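Local atomic coordinates of CHAD domain protein (Streptomyces chartreusis, PDB entry 6RN5), a protein that probably binds polyphosphate through its all-helical CHAD domain, as a member of the phosins, and also binds copper ions. Residues 334-338 with 339-343; 211-215 with 216-220; 75-79 with 80-84. One frame throughout, in Å; residues are numbered along the deposited sequence.

Contact 1: 334-338 with 339-343; sequences PRIAP and ATAYA
The N-terminus of helix 338-366 opens on an N-cap position held by Ala-337, with Pro-338 as the first helical residue. Ala-337 O starts the helical ladder: Ala-341 N reaches it over 3.2 Å in the carbonyl plane, nearly straight at 164°, while Thr-340 N gives the same oxygen a second, weak bond. One residue further along, Tyr-342 N donates to Pro-338 O at 2.8 Å. Proline suits this place, since its ring nitrogen has no hydrogen to offer where the first turn lacks acceptors.

Alanine has no side-chain acceptor to cap the first turn. Separately, a water bridges Ala-337 and Thr-340: it accepts from Ala-337 N at 3.1 Å and lies 2.8 Å from Thr-340 OG1. Just before the cap, Ile-336 sends CG1 between its backbone N and carbonyl carbon (chi1 57°), which turns the branch along the first turn. Ile-336 also packs on Leu-178 and Thr-340 on Lys-174, both of helix 170-198. The second subunit covers this helix start as well, Ala-341 packing on its Pro-338 and Tyr-342 on its His-348. Between 334-338 and 339-343, the apolar touch is Ile-336 CD1 against Ala-341 CB, 4.0 Å apart.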
ATOM      1  N   PRO A 334     -13.024  21.442  -6.174  1.00 37.24           N
ATOM      2  CA  PRO A 334     -13.100  22.459  -5.110  1.00 36.28           C
ATOM      3  C   PRO A 334     -14.228  22.148  -4.136  1.00 37.50           C
ATOM      4  O   PRO A 334     -15.184  21.452  -4.496  1.00 34.50           O
ATOM      5  CB  PRO A 334     -13.330  23.751  -5.862  1.00 41.06           C
ATOM      6  CG  PRO A 334     -13.875  23.359  -7.190  1.00 42.74           C
ATOM      7  CD  PRO A 334     -13.443  21.944  -7.490  1.00 37.19           C
ATOM      8  N   ARG A 335     -14.063  22.599  -2.896  1.00 40.74           N
ATOM      9  CA  ARG A 335     -15.051  22.430  -1.815  1.00 42.13           C
ATOM     10  C   ARG A 335     -15.280  20.978  -1.338  1.00 39.31           C
ATOM     11  O   ARG A 335     -16.234  20.706  -0.662  1.00 37.89           O
ATOM     12  CB  ARG A 335     -16.401  23.099  -2.174  1.00 45.93           C
ATOM     13  CG  ARG A 335     -16.383  24.650  -2.210  1.00 54.23           C
ATOM     14  CD  ARG A 335     -17.805  25.212  -2.431  1.00 54.98           C
ATOM     15  NE  ARG A 335     -18.299  24.553  -3.626  1.00 62.09           N
ATOM     16  CZ  ARG A 335     -19.248  23.617  -3.712  1.00 64.56           C
ATOM     17  NH1 ARG A 335     -19.985  23.256  -2.650  1.00 65.34           N
ATOM     18  NH2 ARG A 335     -19.494  23.086  -4.921  1.00 56.53           N
ATOM     19  N   ILE A 336     -14.404  20.028  -1.618  1.00 37.37           N
ATOM     20  CA  ILE A 336     -14.655  18.738  -1.015  1.00 35.69           C
ATOM     21  C   ILE A 336     -14.163  18.760   0.406  1.00 34.90           C
ATOM     22  O   ILE A 336     -13.239  19.491   0.740  1.00 28.61           O
ATOM     23  CB  ILE A 336     -14.039  17.560  -1.789  1.00 40.48           C
ATOM     24  CG1 ILE A 336     -12.508  17.734  -1.952  1.00 39.31           C
ATOM     25  CG2 ILE A 336     -14.794  17.418  -3.109  1.00 41.79           C
ATOM     26  CD1 ILE A 336     -11.845  16.534  -2.593  1.00 41.53           C
ATOM     27  N   ALA A 337     -14.817  17.939   1.223  1.00 35.57           N
ATOM     28  CA  ALA A 337     -14.466  17.757   2.647  1.00 36.84           C
ATOM     29  C   ALA A 337     -13.096  17.045   2.783  1.00 33.84           C
ATOM     30  O   ALA A 337     -12.745  16.267   1.921  1.00 32.23           O
ATOM     31  CB  ALA A 337     -15.563  16.920   3.328  1.00 34.60           C
ATOM     32  N   PRO A 338     -12.331  17.320   3.863  1.00 35.68           N
ATOM     33  CA  PRO A 338     -11.064  16.627   4.121  1.00 32.66           C
ATOM     34  C   PRO A 338     -11.209  15.094   4.136  1.00 32.57           C
ATOM     35  O   PRO A 338     -10.354  14.405   3.618  1.00 30.33           O
ATOM     36  CB  PRO A 338     -10.658  17.143   5.503  1.00 34.42           C
ATOM     37  CG  PRO A 338     -11.200  18.546   5.498  1.00 40.88           C
ATOM     38  CD  PRO A 338     -12.556  18.400   4.840  1.00 37.73           C
ATOM     39  N   ALA A 339     -12.283  14.580   4.726  1.00 26.90           N
ATOM     40  CA  ALA A 339     -12.485  13.163   4.800  1.00 28.85           C
ATOM     41  C   ALA A 339     -12.613  12.552   3.393  1.00 30.25           C
ATOM     42  O   ALA A 339     -12.195  11.420   3.148  1.00 29.20           O
ATOM     43  CB  ALA A 339     -13.721  12.860   5.642  1.00 28.28           C
ATOM     44  N   THR A 340     -13.191  13.320   2.466  1.00 30.88           N
ATOM     45  CA  THR A 340     -13.364  12.850   1.100  1.00 30.61           C
ATOM     46  C   THR A 340     -11.996  12.808   0.414  1.00 29.96           C
ATOM     47  O   THR A 340     -11.635  11.821  -0.194  1.00 26.22           O
ATOM     48  CB  THR A 340     -14.340  13.778   0.377  1.00 32.00           C
ATOM     49  OG1 THR A 340     -15.582  13.732   1.079  1.00 33.29           O
ATOM     50  CG2 THR A 340     -14.550  13.338  -1.049  1.00 32.07           C
ATOM     51  N   ALA A 341     -11.205  13.866   0.571  1.00 29.51           N
ATOM     52  CA  ALA A 341      -9.874  13.885  -0.018  1.00 28.29           C
ATOM     53  C   ALA A 341      -8.986  12.791   0.580  1.00 29.49           C
ATOM     54  O   ALA A 341      -8.116  12.221  -0.078  1.00 32.55           O
ATOM     55  CB  ALA A 341      -9.265  15.249   0.192  1.00 28.16           C
ATOM     56  N   TYR A 342      -9.202  12.497   1.843  1.00 27.98           N
ATOM     57  CA  TYR A 342      -8.392  11.492   2.522  1.00 26.80           C
ATOM     58  C   TYR A 342      -8.690  10.159   1.935  1.00 25.27           C
ATOM     59  O   TYR A 342      -7.786   9.418   1.638  1.00 26.12           O
ATOM     60  CB  TYR A 342      -8.713  11.551   4.013  1.00 28.25           C
ATOM     61  CG  TYR A 342      -8.117  10.492   4.941  1.00 27.94           C
ATOM     62  CD1 TYR A 342      -8.688   9.203   5.037  1.00 26.06           C
ATOM     63  CD2 TYR A 342      -7.073  10.820   5.789  1.00 27.07           C
ATOM     64  CE1 TYR A 342      -8.178   8.270   5.927  1.00 28.56           C
ATOM     65  CE2 TYR A 342      -6.563   9.906   6.693  1.00 28.28           C
ATOM     66  CZ  TYR A 342      -7.125   8.645   6.765  1.00 28.68           C
ATOM     67  OH  TYR A 342      -6.591   7.765   7.643  1.00 28.94           O
ATOM     68  N   ALA A 343      -9.965   9.859   1.699  1.00 26.05           N
ATOM     69  CA  ALA A 343     -10.308   8.618   1.071  1.00 29.15           C
ATOM     70  C   ALA A 343      -9.704   8.487  -0.325  1.00 31.00           C
ATOM     71  O   ALA A 343      -9.279   7.411  -0.726  1.00 31.70           O
ATOM     72  CB  ALA A 343     -11.819   8.467   0.974  1.00 29.00           C
TER
HETATM   73  O   HOH W   1     -16.863  15.927  -0.026  1.00 34.94           O

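Contact 2: 211-215 with 216-220; sequences AVLAS and EVPLT
Glu-216 N points straight back at Val-212 O, 2.9 Å away, with an N-H...O angle of 176° and the donor lying in the carbonyl plane. The same oxygen also accepts from Ser-215 N, so two successive amides grip one carbonyl as the chain turns out of the helix. A third backbone touch lies close by: Leu-213 CA offers its hydrogen to Glu-216 O across 3.4 Å, at 168° about the hydrogen, which places the Glu-216 carbonyl over the last part of the helix.

Around these polar contacts lies a small apolar one. Leu-213 has CG anti to its own N (chi1 -178°), and this carries the branch down beside the departing chain until CD1 stands 4.0 Å from Val-217 CG2, the two side chains crossing at a slant. Pro-218 comes in more distantly: Pro-218 CD lies 4.4 Å from Leu-213 CD1.

The whole belongs to the C-terminal exit of helix 201-213, where the chain passes into the loop leading to helix 229-244 in the CHAD domain. Glu-216 and Val-217 have extended backbones, and Pro-218 then centres an inverse gamma turn, in which Leu-219 N bonds to Val-217 O at 2.8 Å.

Farther out, other parts of the domain position both apolar partners. Helix 21-42 receives Val-217 through Ala-25, Leu-28 and Arg-29, whereas Trp-84 of helix 82-120 touches both Leu-213 and Pro-218. Val-212, Ser-215 and Glu-216 are exposed by contrast, and the Glu-216 side chain, extended beyond CG, comes no nearer to Val-212 CG1 than 4.5 Å with its OE1.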
ATOM      1  N   ALA A 211     -15.580  -0.437 -46.429  1.00 38.60           N
ATOM      2  CA  ALA A 211     -16.426  -1.157 -47.412  1.00 37.46           C
ATOM      3  C   ALA A 211     -15.641  -1.573 -48.673  1.00 36.06           C
ATOM      4  O   ALA A 211     -15.748  -2.677 -49.108  1.00 37.47           O
ATOM      5  CB  ALA A 211     -17.636  -0.325 -47.804  1.00 40.18           C
ATOM      6  N   VAL A 212     -14.851  -0.670 -49.243  1.00 35.61           N
ATOM      7  CA  VAL A 212     -14.034  -0.995 -50.383  1.00 36.07           C
ATOM      8  C   VAL A 212     -13.075  -2.116 -50.033  1.00 36.77           C
ATOM      9  O   VAL A 212     -12.923  -3.046 -50.772  1.00 37.18           O
ATOM     10  CB  VAL A 212     -13.260   0.240 -50.874  1.00 39.57           C
ATOM     11  CG1 VAL A 212     -12.222  -0.156 -51.929  1.00 41.26           C
ATOM     12  CG2 VAL A 212     -14.245   1.248 -51.464  1.00 40.62           C
ATOM     13  N   LEU A 213     -12.454  -2.029 -48.859  1.00 41.29           N
ATOM     14  CA  LEU A 213     -11.484  -3.015 -48.409  1.00 34.62           C
ATOM     15  C   LEU A 213     -12.085  -4.383 -48.226  1.00 34.37           C
ATOM     16  O   LEU A 213     -11.394  -5.378 -48.274  1.00 36.34           O
ATOM     17  CB  LEU A 213     -10.872  -2.554 -47.065  1.00 33.40           C
ATOM     18  CG  LEU A 213      -9.779  -3.403 -46.417  1.00 36.78           C
ATOM     19  CD1 LEU A 213      -8.561  -3.563 -47.340  1.00 34.84           C
ATOM     20  CD2 LEU A 213      -9.339  -2.789 -45.092  1.00 36.20           C
ATOM     21  N   ALA A 214     -13.367  -4.471 -47.927  1.00 36.75           N
ATOM     22  CA  ALA A 214     -13.974  -5.809 -47.857  1.00 37.58           C
ATOM     23  C   ALA A 214     -13.890  -6.554 -49.216  1.00 35.20           C
ATOM     24  O   ALA A 214     -13.938  -7.751 -49.236  1.00 38.06           O
ATOM     25  CB  ALA A 214     -15.420  -5.736 -47.361  1.00 37.73           C
ATOM     26  N   SER A 215     -13.754  -5.834 -50.324  1.00 39.03           N
ATOM     27  CA  SER A 215     -13.637  -6.438 -51.656  1.00 45.88           C
ATOM     28  C   SER A 215     -12.214  -6.390 -52.201  1.00 47.50           C
ATOM     29  O   SER A 215     -11.734  -7.387 -52.662  1.00 50.51           O
ATOM     30  CB  SER A 215     -14.539  -5.686 -52.631  1.00 47.09           C
ATOM     31  OG  SER A 215     -15.886  -5.945 -52.311  1.00 59.42           O
ATOM     32  N   GLU A 216     -11.560  -5.226 -52.156  1.00 43.62           N
ATOM     33  CA  GLU A 216     -10.240  -5.045 -52.747  1.00 47.91           C
ATOM     34  C   GLU A 216      -9.204  -4.555 -51.741  1.00 41.24           C
ATOM     35  O   GLU A 216      -9.442  -3.573 -51.027  1.00 43.11           O
ATOM     36  CB  GLU A 216     -10.293  -3.975 -53.822  1.00 57.17           C
ATOM     37  CG  GLU A 216     -11.297  -4.190 -54.945  1.00 67.48           C
ATOM     38  CD  GLU A 216     -11.713  -2.852 -55.526  1.00 77.91           C
ATOM     39  OE1 GLU A 216     -10.810  -2.013 -55.763  1.00 85.16           O
ATOM     40  OE2 GLU A 216     -12.935  -2.614 -55.689  1.00 84.12           O
ATOM     41  N   VAL A 217      -8.042  -5.201 -51.744  1.00 37.05           N
ATOM     42  CA  VAL A 217      -6.922  -4.847 -50.889  1.00 35.35           C
ATOM     43  C   VAL A 217      -5.815  -4.272 -51.773  1.00 35.59           C
ATOM     44  O   VAL A 217      -5.393  -4.936 -52.695  1.00 37.64           O
ATOM     45  CB  VAL A 217      -6.430  -6.098 -50.194  1.00 34.53           C
ATOM     46  CG1 VAL A 217      -5.298  -5.773 -49.248  1.00 35.00           C
ATOM     47  CG2 VAL A 217      -7.604  -6.800 -49.472  1.00 36.42           C
ATOM     48  N   PRO A 218      -5.320  -3.062 -51.485  1.00 37.22           N
ATOM     49  CA  PRO A 218      -4.242  -2.481 -52.324  1.00 38.73           C
ATOM     50  C   PRO A 218      -2.854  -3.011 -52.010  1.00 36.24           C
ATOM     51  O   PRO A 218      -2.001  -2.300 -51.462  1.00 40.18           O
ATOM     52  CB  PRO A 218      -4.352  -0.977 -52.022  1.00 39.34           C
ATOM     53  CG  PRO A 218      -4.870  -0.938 -50.617  1.00 39.99           C
ATOM     54  CD  PRO A 218      -5.819  -2.089 -50.490  1.00 38.57           C
ATOM     55  N   LEU A 219      -2.649  -4.287 -52.321  1.00 39.72           N
ATOM     56  CA  LEU A 219      -1.336  -4.901 -52.221  1.00 39.10           C
ATOM     57  C   LEU A 219      -0.349  -4.251 -53.159  1.00 39.79           C
ATOM     58  O   LEU A 219      -0.681  -3.981 -54.299  1.00 41.23           O
ATOM     59  CB  LEU A 219      -1.428  -6.375 -52.588  1.00 40.47           C
ATOM     60  CG  LEU A 219      -2.227  -7.288 -51.624  1.00 42.58           C
ATOM     61  CD1 LEU A 219      -2.264  -8.711 -52.133  1.00 40.13           C
ATOM     62  CD2 LEU A 219      -1.715  -7.273 -50.187  1.00 42.69           C
ATOM     63  N   THR A 220       0.892  -4.061 -52.731  1.00 42.65           N
ATOM     64  CA  THR A 220       1.958  -3.629 -53.674  1.00 42.92           C
ATOM     65  C   THR A 220       2.225  -4.722 -54.729  1.00 41.38           C
ATOM     66  O   THR A 220       1.868  -5.873 -54.511  1.00 39.80           O
ATOM     67  CB  THR A 220       3.301  -3.341 -52.959  1.00 44.27           C
ATOM     68  OG1 THR A 220       3.729  -4.518 -52.258  1.00 48.33           O
ATOM     69  CG2 THR A 220       3.155  -2.198 -52.004  1.00 47.39           C
TER

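Contact 3: 75-79 with 80-84; sequences TFQSL and LDTDW
Among the hydrogen bonds, Leu-80 N donates to Gln-77 O at 3.1 Å, a fairly straight bond at 156° whose donor nevertheless stands well above the carbonyl plane, 58° out of it. Before it, Leu-79 N meets Phe-76 O at 3.0 Å. These two successive three-residue steps make a single turn of 3-10 helix, 77-79, which joins the end of helix 56-75 to the start of helix 82-120. At that start Asp-81 is the N-cap: its OD1 accepts from Trp-84 N at 2.8 Å, almost linearly, on the anti side of the carboxylate.

The van der Waals contacts centre on Leu-80. With CG beside its own N (chi1 -60°), the side chain folds back over the turn, bringing CD1 to 3.4 Å from Phe-76 O, against the backbone carbonyl. Without the branch beyond CB, an alanine here is likely to leave a gap over the Phe-76 carbonyl and to deprive Leu-28 of helix 21-42 of this packing partner. Leu-24 of that helix meets both Phe-76 and Leu-79. On the more open side, contact is looser: Thr-82 CG2 lies 4.3 Å from Gln-77 OE1.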
ATOM      1  N   THR A  75       1.973  -3.055 -39.306  1.00 33.85           N
ATOM      2  CA  THR A  75       2.921  -4.180 -39.345  1.00 34.00           C
ATOM      3  C   THR A  75       3.315  -4.552 -40.779  1.00 34.85           C
ATOM      4  O   THR A  75       4.477  -4.930 -41.036  1.00 31.81           O
ATOM      5  CB  THR A  75       2.318  -5.413 -38.629  1.00 33.19           C
ATOM      6  OG1 THR A  75       2.016  -5.075 -37.275  1.00 31.56           O
ATOM      7  CG2 THR A  75       3.269  -6.577 -38.639  1.00 33.77           C
ATOM      8  N   PHE A  76       2.332  -4.483 -41.690  1.00 32.91           N
ATOM      9  CA  PHE A  76       2.464  -5.008 -43.057  1.00 32.55           C
ATOM     10  C   PHE A  76       2.359  -3.891 -44.064  1.00 30.92           C
ATOM     11  O   PHE A  76       2.010  -4.101 -45.228  1.00 31.35           O
ATOM     12  CB  PHE A  76       1.401  -6.094 -43.347  1.00 33.94           C
ATOM     13  CG  PHE A  76       1.425  -7.263 -42.375  1.00 33.38           C
ATOM     14  CD1 PHE A  76       2.302  -8.337 -42.556  1.00 36.85           C
ATOM     15  CD2 PHE A  76       0.543  -7.312 -41.290  1.00 36.51           C
ATOM     16  CE1 PHE A  76       2.295  -9.423 -41.660  1.00 38.10           C
ATOM     17  CE2 PHE A  76       0.544  -8.390 -40.391  1.00 34.23           C
ATOM     18  CZ  PHE A  76       1.418  -9.435 -40.568  1.00 33.67           C
ATOM     19  N   GLN A  77       2.721  -2.702 -43.608  1.00 34.80           N
ATOM     20  CA  GLN A  77       2.642  -1.515 -44.417  1.00 40.98           C
ATOM     21  C   GLN A  77       3.465  -1.673 -45.668  1.00 38.35           C
ATOM     22  O   GLN A  77       3.075  -1.167 -46.695  1.00 38.69           O
ATOM     23  CB  GLN A  77       3.140  -0.267 -43.680  1.00 45.47           C
ATOM     24  CG  GLN A  77       2.843   1.005 -44.475  1.00 49.86           C
ATOM     25  CD  GLN A  77       2.950   2.281 -43.664  1.00 56.27           C
ATOM     26  OE1 GLN A  77       3.846   3.075 -43.905  1.00 55.46           O
ATOM     27  NE2 GLN A  77       2.028   2.486 -42.689  1.00 63.84           N
ATOM     28  N   SER A  78       4.583  -2.387 -45.592  1.00 40.02           N
ATOM     29  CA  SER A  78       5.454  -2.500 -46.775  1.00 41.28           C
ATOM     30  C   SER A  78       4.792  -3.277 -47.897  1.00 40.16           C
ATOM     31  O   SER A  78       5.201  -3.144 -49.019  1.00 38.13           O
ATOM     32  CB  SER A  78       6.799  -3.151 -46.413  1.00 42.32           C
ATOM     33  OG  SER A  78       6.598  -4.364 -45.732  1.00 39.30           O
ATOM     34  N   LEU A  79       3.784  -4.105 -47.607  1.00 36.68           N
ATOM     35  CA  LEU A  79       3.089  -4.850 -48.671  1.00 36.26           C
ATOM     36  C   LEU A  79       1.849  -4.146 -49.245  1.00 35.23           C
ATOM     37  O   LEU A  79       1.176  -4.717 -50.066  1.00 32.99           O
ATOM     38  CB  LEU A  79       2.720  -6.261 -48.183  1.00 39.33           C
ATOM     39  CG  LEU A  79       3.972  -7.080 -47.823  1.00 39.11           C
ATOM     40  CD1 LEU A  79       3.552  -8.487 -47.535  1.00 41.79           C
ATOM     41  CD2 LEU A  79       4.992  -7.085 -48.949  1.00 41.67           C
ATOM     42  N   LEU A  80       1.596  -2.896 -48.856  1.00 36.34           N
ATOM     43  CA  LEU A  80       0.342  -2.202 -49.157  1.00 38.63           C
ATOM     44  C   LEU A  80       0.680  -0.798 -49.665  1.00 36.47           C
ATOM     45  O   LEU A  80       1.705  -0.278 -49.357  1.00 40.93           O
ATOM     46  CB  LEU A  80      -0.511  -2.116 -47.881  1.00 34.59           C
ATOM     47  CG  LEU A  80      -0.915  -3.446 -47.224  1.00 36.94           C
ATOM     48  CD1 LEU A  80      -1.282  -3.348 -45.739  1.00 38.93           C
ATOM     49  CD2 LEU A  80      -2.093  -4.034 -47.949  1.00 35.74           C
ATOM     50  N   ASP A  81      -0.194  -0.190 -50.440  1.00 40.12           N
ATOM     51  CA  ASP A  81      -0.027   1.215 -50.862  1.00 40.43           C
ATOM     52  C   ASP A  81       0.173   2.158 -49.688  1.00 44.33           C
ATOM     53  O   ASP A  81      -0.678   2.239 -48.783  1.00 40.31           O
ATOM     54  CB  ASP A  81      -1.252   1.631 -51.649  1.00 46.27           C
ATOM     55  CG  ASP A  81      -1.164   3.041 -52.171  1.00 46.97           C
ATOM     56  OD1 ASP A  81      -1.244   4.034 -51.410  1.00 53.06           O
ATOM     57  OD2 ASP A  81      -1.068   3.151 -53.380  1.00 54.18           O
ATOM     58  N   THR A  82       1.283   2.897 -49.711  1.00 43.27           N
ATOM     59  CA  THR A  82       1.675   3.680 -48.573  1.00 44.74           C
ATOM     60  C   THR A  82       0.671   4.787 -48.241  1.00 49.35           C
ATOM     61  O   THR A  82       0.284   4.919 -47.065  1.00 45.19           O
ATOM     62  CB  THR A  82       3.094   4.247 -48.759  1.00 43.62           C
ATOM     63  OG1 THR A  82       4.008   3.168 -48.714  1.00 46.56           O
ATOM     64  CG2 THR A  82       3.486   5.168 -47.636  1.00 45.66           C
ATOM     65  N   ASP A  83       0.279   5.574 -49.252  1.00 49.33           N
ATOM     66  CA  ASP A  83      -0.680   6.678 -49.077  1.00 52.11           C
ATOM     67  C   ASP A  83      -1.977   6.131 -48.503  1.00 50.51           C
ATOM     68  O   ASP A  83      -2.477   6.636 -47.503  1.00 51.07           O
ATOM     69  CB  ASP A  83      -1.011   7.387 -50.397  1.00 55.18           C
ATOM     70  CG  ASP A  83       0.170   8.118 -50.994  1.00 57.56           C
ATOM     71  OD1 ASP A  83       1.083   8.521 -50.254  1.00 59.50           O
ATOM     72  OD2 ASP A  83       0.177   8.280 -52.229  1.00 64.83           O
ATOM     73  N   TRP A  84      -2.508   5.087 -49.126  1.00 44.81           N
ATOM     74  CA  TRP A  84      -3.705   4.455 -48.597  1.00 44.74           C
ATOM     75  C   TRP A  84      -3.553   4.100 -47.088  1.00 42.37           C
ATOM     76  O   TRP A  84      -4.363   4.524 -46.275  1.00 40.84           O
ATOM     77  CB  TRP A  84      -4.047   3.265 -49.456  1.00 42.64           C
ATOM     78  CG  TRP A  84      -5.229   2.508 -48.976  1.00 42.20           C
ATOM     79  CD1 TRP A  84      -6.561   2.769 -49.237  1.00 43.52           C
ATOM     80  CD2 TRP A  84      -5.200   1.316 -48.193  1.00 39.70           C
ATOM     81  NE1 TRP A  84      -7.352   1.813 -48.628  1.00 39.55           N
ATOM     82  CE2 TRP A  84      -6.537   0.906 -47.998  1.00 36.11           C
ATOM     83  CE3 TRP A  84      -4.165   0.561 -47.611  1.00 37.71           C
ATOM     84  CZ2 TRP A  84      -6.864  -0.198 -47.235  1.00 35.68           C
ATOM     85  CZ3 TRP A  84      -4.495  -0.544 -46.873  1.00 37.40           C
ATOM     86  CH2 TRP A  84      -5.845  -0.922 -46.692  1.00 33.98           C
TER

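How the contacts relate
All three contacts sit where helices begin or end, so backbone bonds dominate each. Contacts 2 and 3 are neighbours, their centres 12 Å apart: Thr-220 N probably bonds to Leu-79 O, and Pro-218 O probably accepts from Asp-81 N. Both also lean on helix 21-42. Contact 2 is a surface contact with one buried residue among those that touch, whereas contact 3 is partly buried and richer in leucine packing. Contact 1 lies on the opposite side of the chain's centre, about 40 Å or more from either by nearest atoms. Besides helix 170-198 of its own chain it meets the second subunit, which neither of the other two contacts touches. Its N-cap is an alanine, without a capping side chain, whereas the helix start in contact 3 is capped by an aspartate.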